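Local coordinates for protein Orf11 (Staphylococcus phage P68, PDB 6O43) that is a potential lysin of a staphylococcal phage, and so probably attacks the peptidoglycan of the bacterial cell wall, at residues Q4-K9 with G181-L186; A53-E56 with S60-L63; A65-N70 with G175-D180; N131-K136 with A157-L162. All blocks are in the same frame, centred on the assembly; numbering follows the deposited sequence.

Contact 1: residues Q4-K9 with G181-L186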
# COMPACT_ATOMS: atom_id res chain seq x y z
N GLN A 4 0.06 -10.00 12.41
CA GLN A 4 -0.12 -10.80 11.20
C GLN A 4 -1.58 -10.81 10.77
O GLN A 4 -1.89 -10.76 9.58
CB GLN A 4 0.38 -12.22 11.44
CG GLN A 4 0.55 -13.02 10.16
CD GLN A 4 1.39 -12.28 9.13
OE1 GLN A 4 2.53 -11.90 9.40
NE2 GLN A 4 0.82 -12.06 7.95
N GLU A 5 -2.50 -10.87 11.74
CA GLU A 5 -3.92 -10.82 11.43
C GLU A 5 -4.29 -9.49 10.78
O GLU A 5 -5.09 -9.45 9.83
CB GLU A 5 -4.74 -11.05 12.70
CG GLU A 5 -6.24 -10.90 12.55
CD GLU A 5 -6.97 -11.21 13.84
OE1 GLU A 5 -6.42 -11.98 14.66
OE2 GLU A 5 -8.08 -10.68 14.04
N LYS A 6 -3.73 -8.39 11.28
CA LYS A 6 -3.98 -7.09 10.65
C LYS A 6 -3.35 -7.01 9.27
O LYS A 6 -3.97 -6.52 8.32
CB LYS A 6 -3.47 -5.97 11.55
CG LYS A 6 -4.23 -5.85 12.86
CD LYS A 6 -3.97 -4.52 13.57
CE LYS A 6 -2.65 -4.54 14.33
NZ LYS A 6 -2.76 -3.76 15.60
N ILE A 7 -2.12 -7.50 9.13
CA ILE A 7 -1.47 -7.54 7.82
C ILE A 7 -2.31 -8.36 6.85
O ILE A 7 -2.57 -7.93 5.72
CB ILE A 7 -0.05 -8.10 7.94
CG1 ILE A 7 0.84 -7.15 8.75
CG2 ILE A 7 0.55 -8.36 6.56
CD1 ILE A 7 2.09 -7.82 9.30
N ASP A 8 -2.74 -9.55 7.28
CA ASP A 8 -3.51 -10.43 6.40
C ASP A 8 -4.79 -9.74 5.92
O ASP A 8 -5.06 -9.68 4.72
CB ASP A 8 -3.85 -11.73 7.12
CG ASP A 8 -2.66 -12.67 7.22
OD1 ASP A 8 -1.60 -12.36 6.62
OD2 ASP A 8 -2.78 -13.71 7.88
N LYS A 9 -5.58 -9.21 6.85
CA LYS A 9 -6.79 -8.50 6.46
C LYS A 9 -6.48 -7.38 5.48
O LYS A 9 -7.23 -7.15 4.52
CB LYS A 9 -7.51 -7.95 7.69
CG LYS A 9 -7.96 -9.01 8.68
CD LYS A 9 -8.77 -8.39 9.82
N GLY A 181 -0.38 0.66 7.40
CA GLY A 181 -1.64 1.05 6.80
C GLY A 181 -2.83 0.60 7.63
O GLY A 181 -3.76 1.37 7.88
N ALA A 182 -2.81 -0.66 8.07
CA ALA A 182 -3.90 -1.17 8.89
C ALA A 182 -4.04 -0.38 10.19
O ALA A 182 -5.15 -0.03 10.60
CB ALA A 182 -3.70 -2.65 9.19
N ASN A 183 -2.91 -0.08 10.85
CA ASN A 183 -2.96 0.64 12.12
C ASN A 183 -3.48 2.06 11.93
O ASN A 183 -4.20 2.58 12.79
CB ASN A 183 -1.58 0.65 12.77
CG ASN A 183 -1.22 -0.69 13.39
OD1 ASN A 183 -2.10 -1.49 13.70
ND2 ASN A 183 0.07 -0.93 13.57
N THR A 184 -3.12 2.71 10.82
CA THR A 184 -3.62 4.05 10.57
C THR A 184 -5.12 4.03 10.31
O THR A 184 -5.85 4.90 10.80
CB THR A 184 -2.88 4.69 9.39
OG1 THR A 184 -1.49 4.81 9.71
CG2 THR A 184 -3.47 6.06 9.08
N ILE A 185 -5.60 3.05 9.55
CA ILE A 185 -7.03 2.93 9.28
C ILE A 185 -7.80 2.78 10.59
O ILE A 185 -8.77 3.50 10.85
CB ILE A 185 -7.30 1.77 8.31
CG1 ILE A 185 -6.93 2.20 6.89
CG2 ILE A 185 -8.75 1.32 8.40
CD1 ILE A 185 -6.64 1.04 5.95
N LEU A 186 -7.37 1.84 11.44
CA LEU A 186 -8.04 1.64 12.72
C LEU A 186 -7.88 2.86 13.62
O LEU A 186 -8.85 3.31 14.24
CB LEU A 186 -7.48 0.39 13.41
CG LEU A 186 -7.68 -0.94 12.67
CD1 LEU A 186 -6.78 -2.01 13.25
CD2 LEU A 186 -9.14 -1.37 12.73
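The ammonium of Lys6 comes to Asn183 OD1 with NZ 3.0 Å away, a weak hydrogen bond and the polar end of a contact between two helices that cross almost at right angles. The local axes of 4-9 and 181-186 approach to 9.6 Å and make an angle of 89°, so in this protein of helices and loops without strands the two segments meet at one point instead of running alongside each other. That point is Lys6 over Ala182, whose CA atoms are 6.2 Å apart. Alanine suits the crossing because a lone methyl lets the helices come close: Ala182 CB lies 4.0 Å from Lys6 O and 4.1 Å from Lys6 CB. Beyond CB the lysine turns to use its whole length. A bend at chi3 (-80°) swings CE and NZ across the side chain of Asn183 at about a right angle, while CD, still apolar, rests 3.8 Å from Leu186 CD1. Lysine thus serves both neighbours, methylenes to the leucine and charge to the amide oxygen, at a partly exposed position. On the inner side of helix 3-11, Ile7 packs on Phe178 and Leu179. One turn before Asp8, Gln4 braces the same helix: its NE2 bonds to Asp8 OD1 at 2.8 Å, with the oxygen in the plane of the amide but the nitrogen 46° above the plane of the carboxylate.

Contact 2: residues A53-E56 with S60-L63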
# COMPACT_ATOMS: atom_id res chain seq x y z
N ALA A 53 -10.46 12.09 -7.52
CA ALA A 53 -9.91 11.65 -8.79
C ALA A 53 -9.41 10.21 -8.72
O ALA A 53 -9.70 9.40 -9.61
CB ALA A 53 -8.79 12.59 -9.23
N VAL A 54 -8.68 9.85 -7.67
CA VAL A 54 -8.20 8.47 -7.56
C VAL A 54 -9.38 7.53 -7.36
O VAL A 54 -9.39 6.40 -7.87
CB VAL A 54 -7.15 8.33 -6.45
CG1 VAL A 54 -6.01 9.33 -6.64
CG2 VAL A 54 -7.78 8.50 -5.07
N LYS A 55 -10.40 7.97 -6.62
CA LYS A 55 -11.59 7.15 -6.43
C LYS A 55 -12.24 6.81 -7.76
O LYS A 55 -12.63 5.66 -7.99
CB LYS A 55 -12.58 7.87 -5.51
CG LYS A 55 -13.85 7.08 -5.24
CD LYS A 55 -14.82 7.86 -4.36
CE LYS A 55 -15.87 6.94 -3.76
NZ LYS A 55 -15.22 5.82 -3.02
N GLU A 56 -12.39 7.81 -8.64
CA GLU A 56 -13.00 7.56 -9.94
C GLU A 56 -12.21 6.53 -10.74
O GLU A 56 -12.79 5.80 -11.55
CB GLU A 56 -13.09 8.87 -10.73
CG GLU A 56 -14.46 9.52 -10.67
CD GLU A 56 -15.45 8.84 -11.59
OE1 GLU A 56 -15.01 8.19 -12.56
OE2 GLU A 56 -16.67 8.93 -11.32
N SER A 60 -9.16 3.30 -3.65
CA SER A 60 -9.91 3.83 -2.53
C SER A 60 -9.23 5.08 -1.98
O SER A 60 -8.00 5.07 -1.77
CB SER A 60 -10.04 2.77 -1.43
OG SER A 60 -9.28 3.11 -0.28
N PRO A 61 -9.96 6.17 -1.75
CA PRO A 61 -9.34 7.33 -1.11
C PRO A 61 -8.68 6.99 0.22
O PRO A 61 -7.67 7.61 0.57
CB PRO A 61 -10.52 8.30 -0.92
CG PRO A 61 -11.51 7.89 -1.97
CD PRO A 61 -11.37 6.40 -2.11
N THR A 62 -9.22 6.02 0.95
CA THR A 62 -8.63 5.63 2.23
C THR A 62 -7.24 5.04 2.03
O THR A 62 -6.29 5.41 2.72
CB THR A 62 -9.54 4.63 2.95
OG1 THR A 62 -10.86 5.19 3.09
CG2 THR A 62 -8.98 4.29 4.32
N LEU A 63 -7.10 4.11 1.08
CA LEU A 63 -5.79 3.51 0.82
C LEU A 63 -4.79 4.57 0.36
O LEU A 63 -3.67 4.64 0.88
CB LEU A 63 -5.90 2.41 -0.23
CG LEU A 63 -4.56 1.84 -0.71
CD1 LEU A 63 -3.83 1.14 0.43
CD2 LEU A 63 -4.76 0.89 -1.90
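Lys55 lays its aliphatic chain obliquely across the ring of Pro61, joining the end of helix 44-57 to the start of helix 61-71. CB makes the nearest approach, 3.7 Å from Pro61 CG, with Pro61 CD at 3.9 Å. CG, set opposite the backbone nitrogen by a chi1 of -179°, stays near the same two ring carbons, 4.1 Å from Pro61 CD. CD follows at 4.1 Å from Pro61 CG. The chain then runs extended until chi4 (56°) turns the ammonium back, and NZ ends 4.0 Å from Pro61 CD. A long, flexible side chain fits here, since its methylenes cover the proline while its charge stays on an exposed surface. On the inner side Val54 CG2 adds a looser contact, 4.4 Å from Pro61 CA. Proline suits the first turn of a helix, where it has no N-H to leave without a partner, and Ser60 before it is the N-cap: Ser60 OG accepts from Leu63 N at 2.8 Å in a nearly straight bond and also bonds to Asp17 O. Around this short interhelical turn, Pro61 packs on Ile23 and Leu26 of helix 23-30, whereas Val54 faces Ala93 and Ala97 of helix 89-104.

Contact 3: residues A65-N70 with G175-D180; sequences AVYEKN and GNPFLD
Tyr67 drives its hydroxyl end into the first turn of helix 177-187, and here the contact is tight: OH lies 3.3 Å from Phe178 CD1 and 3.5 Å from Phe178 CE1, the two side chains crossing at a slant. The ring also leans on Pro177, with CZ 4.0 Å from Pro177 CB and CE1 3.6 Å from Pro177 O. A tyrosine is long enough to reach across between the helices with flat, mostly apolar surface. Toward Asn70 the packing opens. There a water joins the two sides, accepting from Asn70 ND2 at 2.6 Å and donating to Pro177 O at 3.0 Å, while the amide carbon of Asn70 rests against Asp180 CB. An asparagine suits this wetter side because its two ends can work apart: ND2 serves the water, and OD1 takes Lys69 NZ of its own helix at 3.3 Å. The opposing helix is N-capped by Asn176, whose OD1 accepts from Leu179 N above its carbonyl plane. Tyr67 also meets the ring of Tyr147, and both Tyr67 and Phe178 touch Phe10. The result is an N-capped helix start, Asn followed by Pro, docked onto a neighbouring helix in an aromatic core.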
# COMPACT_ATOMS: atom_id res chain seq x y z
N ALA A 65 -4.74 7.83 0.87
CA ALA A 65 -4.37 8.73 1.96
C ALA A 65 -3.49 8.02 2.99
O ALA A 65 -2.49 8.58 3.45
CB ALA A 65 -5.63 9.28 2.63
N VAL A 66 -3.87 6.80 3.37
CA VAL A 66 -3.11 6.08 4.40
C VAL A 66 -1.69 5.79 3.92
O VAL A 66 -0.73 5.88 4.71
CB VAL A 66 -3.84 4.79 4.80
CG1 VAL A 66 -2.86 3.77 5.34
CG2 VAL A 66 -4.92 5.09 5.83
N TYR A 67 -1.52 5.45 2.65
CA TYR A 67 -0.18 5.20 2.14
C TYR A 67 0.62 6.49 2.00
O TYR A 67 1.82 6.52 2.30
CB TYR A 67 -0.24 4.46 0.80
CG TYR A 67 -0.08 2.96 0.95
CD1 TYR A 67 -0.37 2.33 2.15
CD2 TYR A 67 0.39 2.19 -0.10
CE1 TYR A 67 -0.21 0.97 2.30
CE2 TYR A 67 0.55 0.82 0.03
CZ TYR A 67 0.25 0.21 1.24
OH TYR A 67 0.41 -1.15 1.38
N GLU A 68 -0.02 7.57 1.55
CA GLU A 68 0.67 8.85 1.47
C GLU A 68 1.12 9.31 2.84
O GLU A 68 2.24 9.82 3.00
CB GLU A 68 -0.22 9.90 0.81
CG GLU A 68 0.43 11.26 0.64
CD GLU A 68 1.66 11.23 -0.26
OE1 GLU A 68 1.82 10.25 -1.02
OE2 GLU A 68 2.48 12.17 -0.19
N LYS A 69 0.27 9.13 3.86
CA LYS A 69 0.66 9.52 5.21
C LYS A 69 1.85 8.72 5.70
O LYS A 69 2.78 9.28 6.30
CB LYS A 69 -0.53 9.35 6.16
CG LYS A 69 -0.26 9.73 7.61
CD LYS A 69 0.20 8.53 8.43
CE LYS A 69 0.53 8.94 9.86
NZ LYS A 69 0.99 7.77 10.68
N ASN A 70 1.86 7.41 5.45
CA ASN A 70 2.93 6.56 5.98
C ASN A 70 4.18 6.61 5.12
O ASN A 70 5.28 6.37 5.63
CB ASN A 70 2.42 5.13 6.12
CG ASN A 70 1.35 4.99 7.19
OD1 ASN A 70 1.39 5.68 8.21
ND2 ASN A 70 0.39 4.11 6.96
N GLY A 175 10.46 -0.80 6.70
CA GLY A 175 9.14 -0.65 7.28
C GLY A 175 8.15 -1.65 6.70
O GLY A 175 8.41 -2.30 5.68
N ASN A 176 7.01 -1.77 7.36
CA ASN A 176 5.93 -2.62 6.87
C ASN A 176 4.76 -1.75 6.45
O ASN A 176 4.00 -1.27 7.31
CB ASN A 176 5.50 -3.63 7.94
CG ASN A 176 4.50 -4.66 7.41
OD1 ASN A 176 3.72 -4.36 6.51
ND2 ASN A 176 4.54 -5.86 7.96
N PRO A 177 4.56 -1.51 5.15
CA PRO A 177 3.44 -0.65 4.74
C PRO A 177 2.08 -1.25 5.04
O PRO A 177 1.13 -0.50 5.31
CB PRO A 177 3.66 -0.49 3.23
CG PRO A 177 4.45 -1.71 2.83
CD PRO A 177 5.33 -2.02 4.01
N PHE A 178 1.95 -2.58 5.01
CA PHE A 178 0.66 -3.21 5.26
C PHE A 178 0.25 -3.07 6.72
O PHE A 178 -0.91 -2.75 7.02
CB PHE A 178 0.69 -4.68 4.85
CG PHE A 178 1.28 -4.90 3.48
CD1 PHE A 178 0.75 -4.28 2.37
CD2 PHE A 178 2.37 -5.75 3.31
CE1 PHE A 178 1.29 -4.48 1.11
CE2 PHE A 178 2.91 -5.97 2.05
CZ PHE A 178 2.37 -5.33 0.95
N LEU A 179 1.18 -3.30 7.65
CA LEU A 179 0.87 -3.13 9.06
C LEU A 179 0.61 -1.67 9.39
O LEU A 179 -0.38 -1.33 10.05
CB LEU A 179 2.00 -3.68 9.93
CG LEU A 179 1.77 -3.57 11.44
CD1 LEU A 179 0.48 -4.27 11.84
CD2 LEU A 179 2.95 -4.14 12.22
N ASP A 180 1.49 -0.77 8.94
CA ASP A 180 1.29 0.65 9.18
C ASP A 180 -0.04 1.13 8.60
O ASP A 180 -0.75 1.93 9.22
CB ASP A 180 2.45 1.45 8.61
CG ASP A 180 3.76 1.19 9.34
OD1 ASP A 180 3.74 0.43 10.33
OD2 ASP A 180 4.80 1.74 8.92
O HOH W 1 1.28 2.47 5.11

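Contact 4: residues N131-K136 with A157-L162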
# COMPACT_ATOMS: atom_id res chain seq x y z
N ASN A 131 3.81 -18.68 -1.08
CA ASN A 131 3.55 -18.97 -2.48
C ASN A 131 2.13 -19.46 -2.69
O ASN A 131 1.45 -19.04 -3.64
CB ASN A 131 4.55 -20.01 -3.00
CG ASN A 131 5.97 -19.49 -3.05
OD1 ASN A 131 6.20 -18.28 -3.01
ND2 ASN A 131 6.93 -20.40 -3.15
N ALA A 132 1.65 -20.35 -1.82
CA ALA A 132 0.32 -20.92 -1.99
C ALA A 132 -0.77 -19.89 -1.73
O ALA A 132 -1.76 -19.83 -2.48
CB ALA A 132 0.16 -22.13 -1.07
N ASP A 133 -0.62 -19.08 -0.68
CA ASP A 133 -1.62 -18.05 -0.41
C ASP A 133 -1.73 -17.08 -1.57
O ASP A 133 -2.83 -16.73 -2.01
CB ASP A 133 -1.27 -17.30 0.88
CG ASP A 133 -2.32 -16.25 1.24
OD1 ASP A 133 -3.39 -16.63 1.75
OD2 ASP A 133 -2.07 -15.05 0.98
N PHE A 134 -0.58 -16.63 -2.09
CA PHE A 134 -0.60 -15.65 -3.17
C PHE A 134 -1.25 -16.24 -4.42
O PHE A 134 -2.00 -15.55 -5.12
CB PHE A 134 0.81 -15.17 -3.49
CG PHE A 134 0.84 -13.98 -4.39
CD1 PHE A 134 0.64 -12.71 -3.88
CD2 PHE A 134 1.03 -14.13 -5.76
CE1 PHE A 134 0.66 -11.60 -4.70
CE2 PHE A 134 1.04 -13.03 -6.59
CZ PHE A 134 0.85 -11.76 -6.05
N ALA A 135 -0.96 -17.51 -4.72
CA ALA A 135 -1.50 -18.12 -5.93
C ALA A 135 -2.99 -18.41 -5.78
O ALA A 135 -3.74 -18.33 -6.76
CB ALA A 135 -0.74 -19.41 -6.25
N LYS A 136 -3.43 -18.74 -4.57
CA LYS A 136 -4.79 -19.22 -4.35
C LYS A 136 -5.72 -18.18 -3.74
O LYS A 136 -6.89 -18.12 -4.11
CB LYS A 136 -4.76 -20.46 -3.45
CG LYS A 136 -5.82 -21.50 -3.76
CD LYS A 136 -5.73 -22.70 -2.82
N ALA A 157 6.97 -8.17 4.18
CA ALA A 157 5.95 -7.48 4.97
C ALA A 157 4.66 -8.27 5.01
O ALA A 157 3.98 -8.32 6.05
CB ALA A 157 5.70 -6.08 4.41
N ALA A 158 4.29 -8.90 3.90
CA ALA A 158 3.02 -9.62 3.84
C ALA A 158 3.11 -11.01 4.47
O ALA A 158 2.16 -11.45 5.13
CB ALA A 158 2.56 -9.75 2.38
N TYR A 159 4.24 -11.70 4.30
CA TYR A 159 4.33 -13.12 4.58
C TYR A 159 5.43 -13.53 5.56
O TYR A 159 5.42 -14.68 6.01
CB TYR A 159 4.54 -13.90 3.28
CG TYR A 159 3.35 -13.92 2.35
CD1 TYR A 159 2.07 -14.20 2.84
CD2 TYR A 159 3.49 -13.64 1.00
CE1 TYR A 159 0.97 -14.22 1.99
CE2 TYR A 159 2.41 -13.66 0.15
CZ TYR A 159 1.15 -13.95 0.64
OH TYR A 159 0.07 -13.97 -0.21
N TYR A 160 6.38 -12.65 5.87
CA TYR A 160 7.46 -13.01 6.79
C TYR A 160 8.06 -11.73 7.36
O TYR A 160 9.20 -11.36 7.01
CB TYR A 160 8.52 -13.85 6.08
CG TYR A 160 9.56 -14.45 7.01
CD1 TYR A 160 9.21 -15.45 7.92
CD2 TYR A 160 10.88 -14.03 6.98
CE1 TYR A 160 10.16 -16.00 8.77
CE2 TYR A 160 11.83 -14.58 7.82
CZ TYR A 160 11.46 -15.56 8.71
OH TYR A 160 12.40 -16.11 9.55
N PRO A 161 7.33 -11.02 8.22
CA PRO A 161 7.78 -9.69 8.67
C PRO A 161 9.13 -9.68 9.35
O PRO A 161 9.78 -8.63 9.38
CB PRO A 161 6.66 -9.26 9.63
CG PRO A 161 5.45 -10.00 9.16
CD PRO A 161 5.97 -11.34 8.71
N LEU A 162 9.60 -10.81 9.90
CA LEU A 162 10.96 -10.86 10.41
C LEU A 162 11.97 -10.45 9.35
O LEU A 162 13.00 -9.84 9.67
CB LEU A 162 11.30 -12.27 10.92
CG LEU A 162 10.74 -12.71 12.28
CD1 LEU A 162 11.27 -14.09 12.62
CD2 LEU A 162 11.11 -11.71 13.36
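Tyr159 OH donates to Asp133 OD2 at 2.7 Å, spanning segments 131-136 and 157-162, whose nearest CA atoms, those of the same two residues, are 9.2 Å apart. The oxygen uses its anti lone pair, the one turned away from OD1, and sits at the edge of the tyrosine ring, close to its plane, while the carboxylate itself is turned 78° from that ring. Both torsions serve this meeting. In Asp133 a chi1 of -178° places CG across from the backbone nitrogen and extends the carboxylate off the helix; in Tyr159 a chi1 of -69° sets CG beside the backbone nitrogen, and the length of the side chain carries OH to the carboxylate. Phe134 flanks the bond. Its CB lies 3.6 Å from Tyr159 OH and 4.3 Å from Tyr159 CE2; the two side chains cross at about a right angle, and the hydroxyl lies at the edge of the phenylalanine ring, in its plane. The methyl of Ala158 sits over one face of the Tyr159 ring, 4.2 Å above its plane and toward the rim. Aspartate suits its position because two oxygens can serve several donors: OD2 is also bonded by His12 NE2, and OD1 by Asn137 ND2. One carboxylate oxygen thus takes two donors in a hydrogen-bond network tying helix 124-136 to the end of helix 152-159 and to the segment after helix 3-11.

Helix 177-187 connects contacts 1 and 3, whose centres lie 10 Å apart: its first turn meets 65-70 and its next turns meet helix 3-11; they also touch directly, Gly181 CA lying 3.3 Å from Val66 CG1. Contact 3 passes to contact 4 through Asn176 ND2, probably hydrogen-bonded to Ala157 O at 3.2 Å, and contact 1 through Gln4 NE2, 3.2 Å from Ala158 O. Contact 2 shares helix 61-71 with contact 3 but lies across the chain's centre from contact 4, their centres 25 Å apart. Its Val54 side chain is about 13 Å from bound I3C, the "magic triangle" structure-solution compound, whose pocket of Trp39, Arg86, Gly87, Asp88 and Tyr89 need not be a natural site.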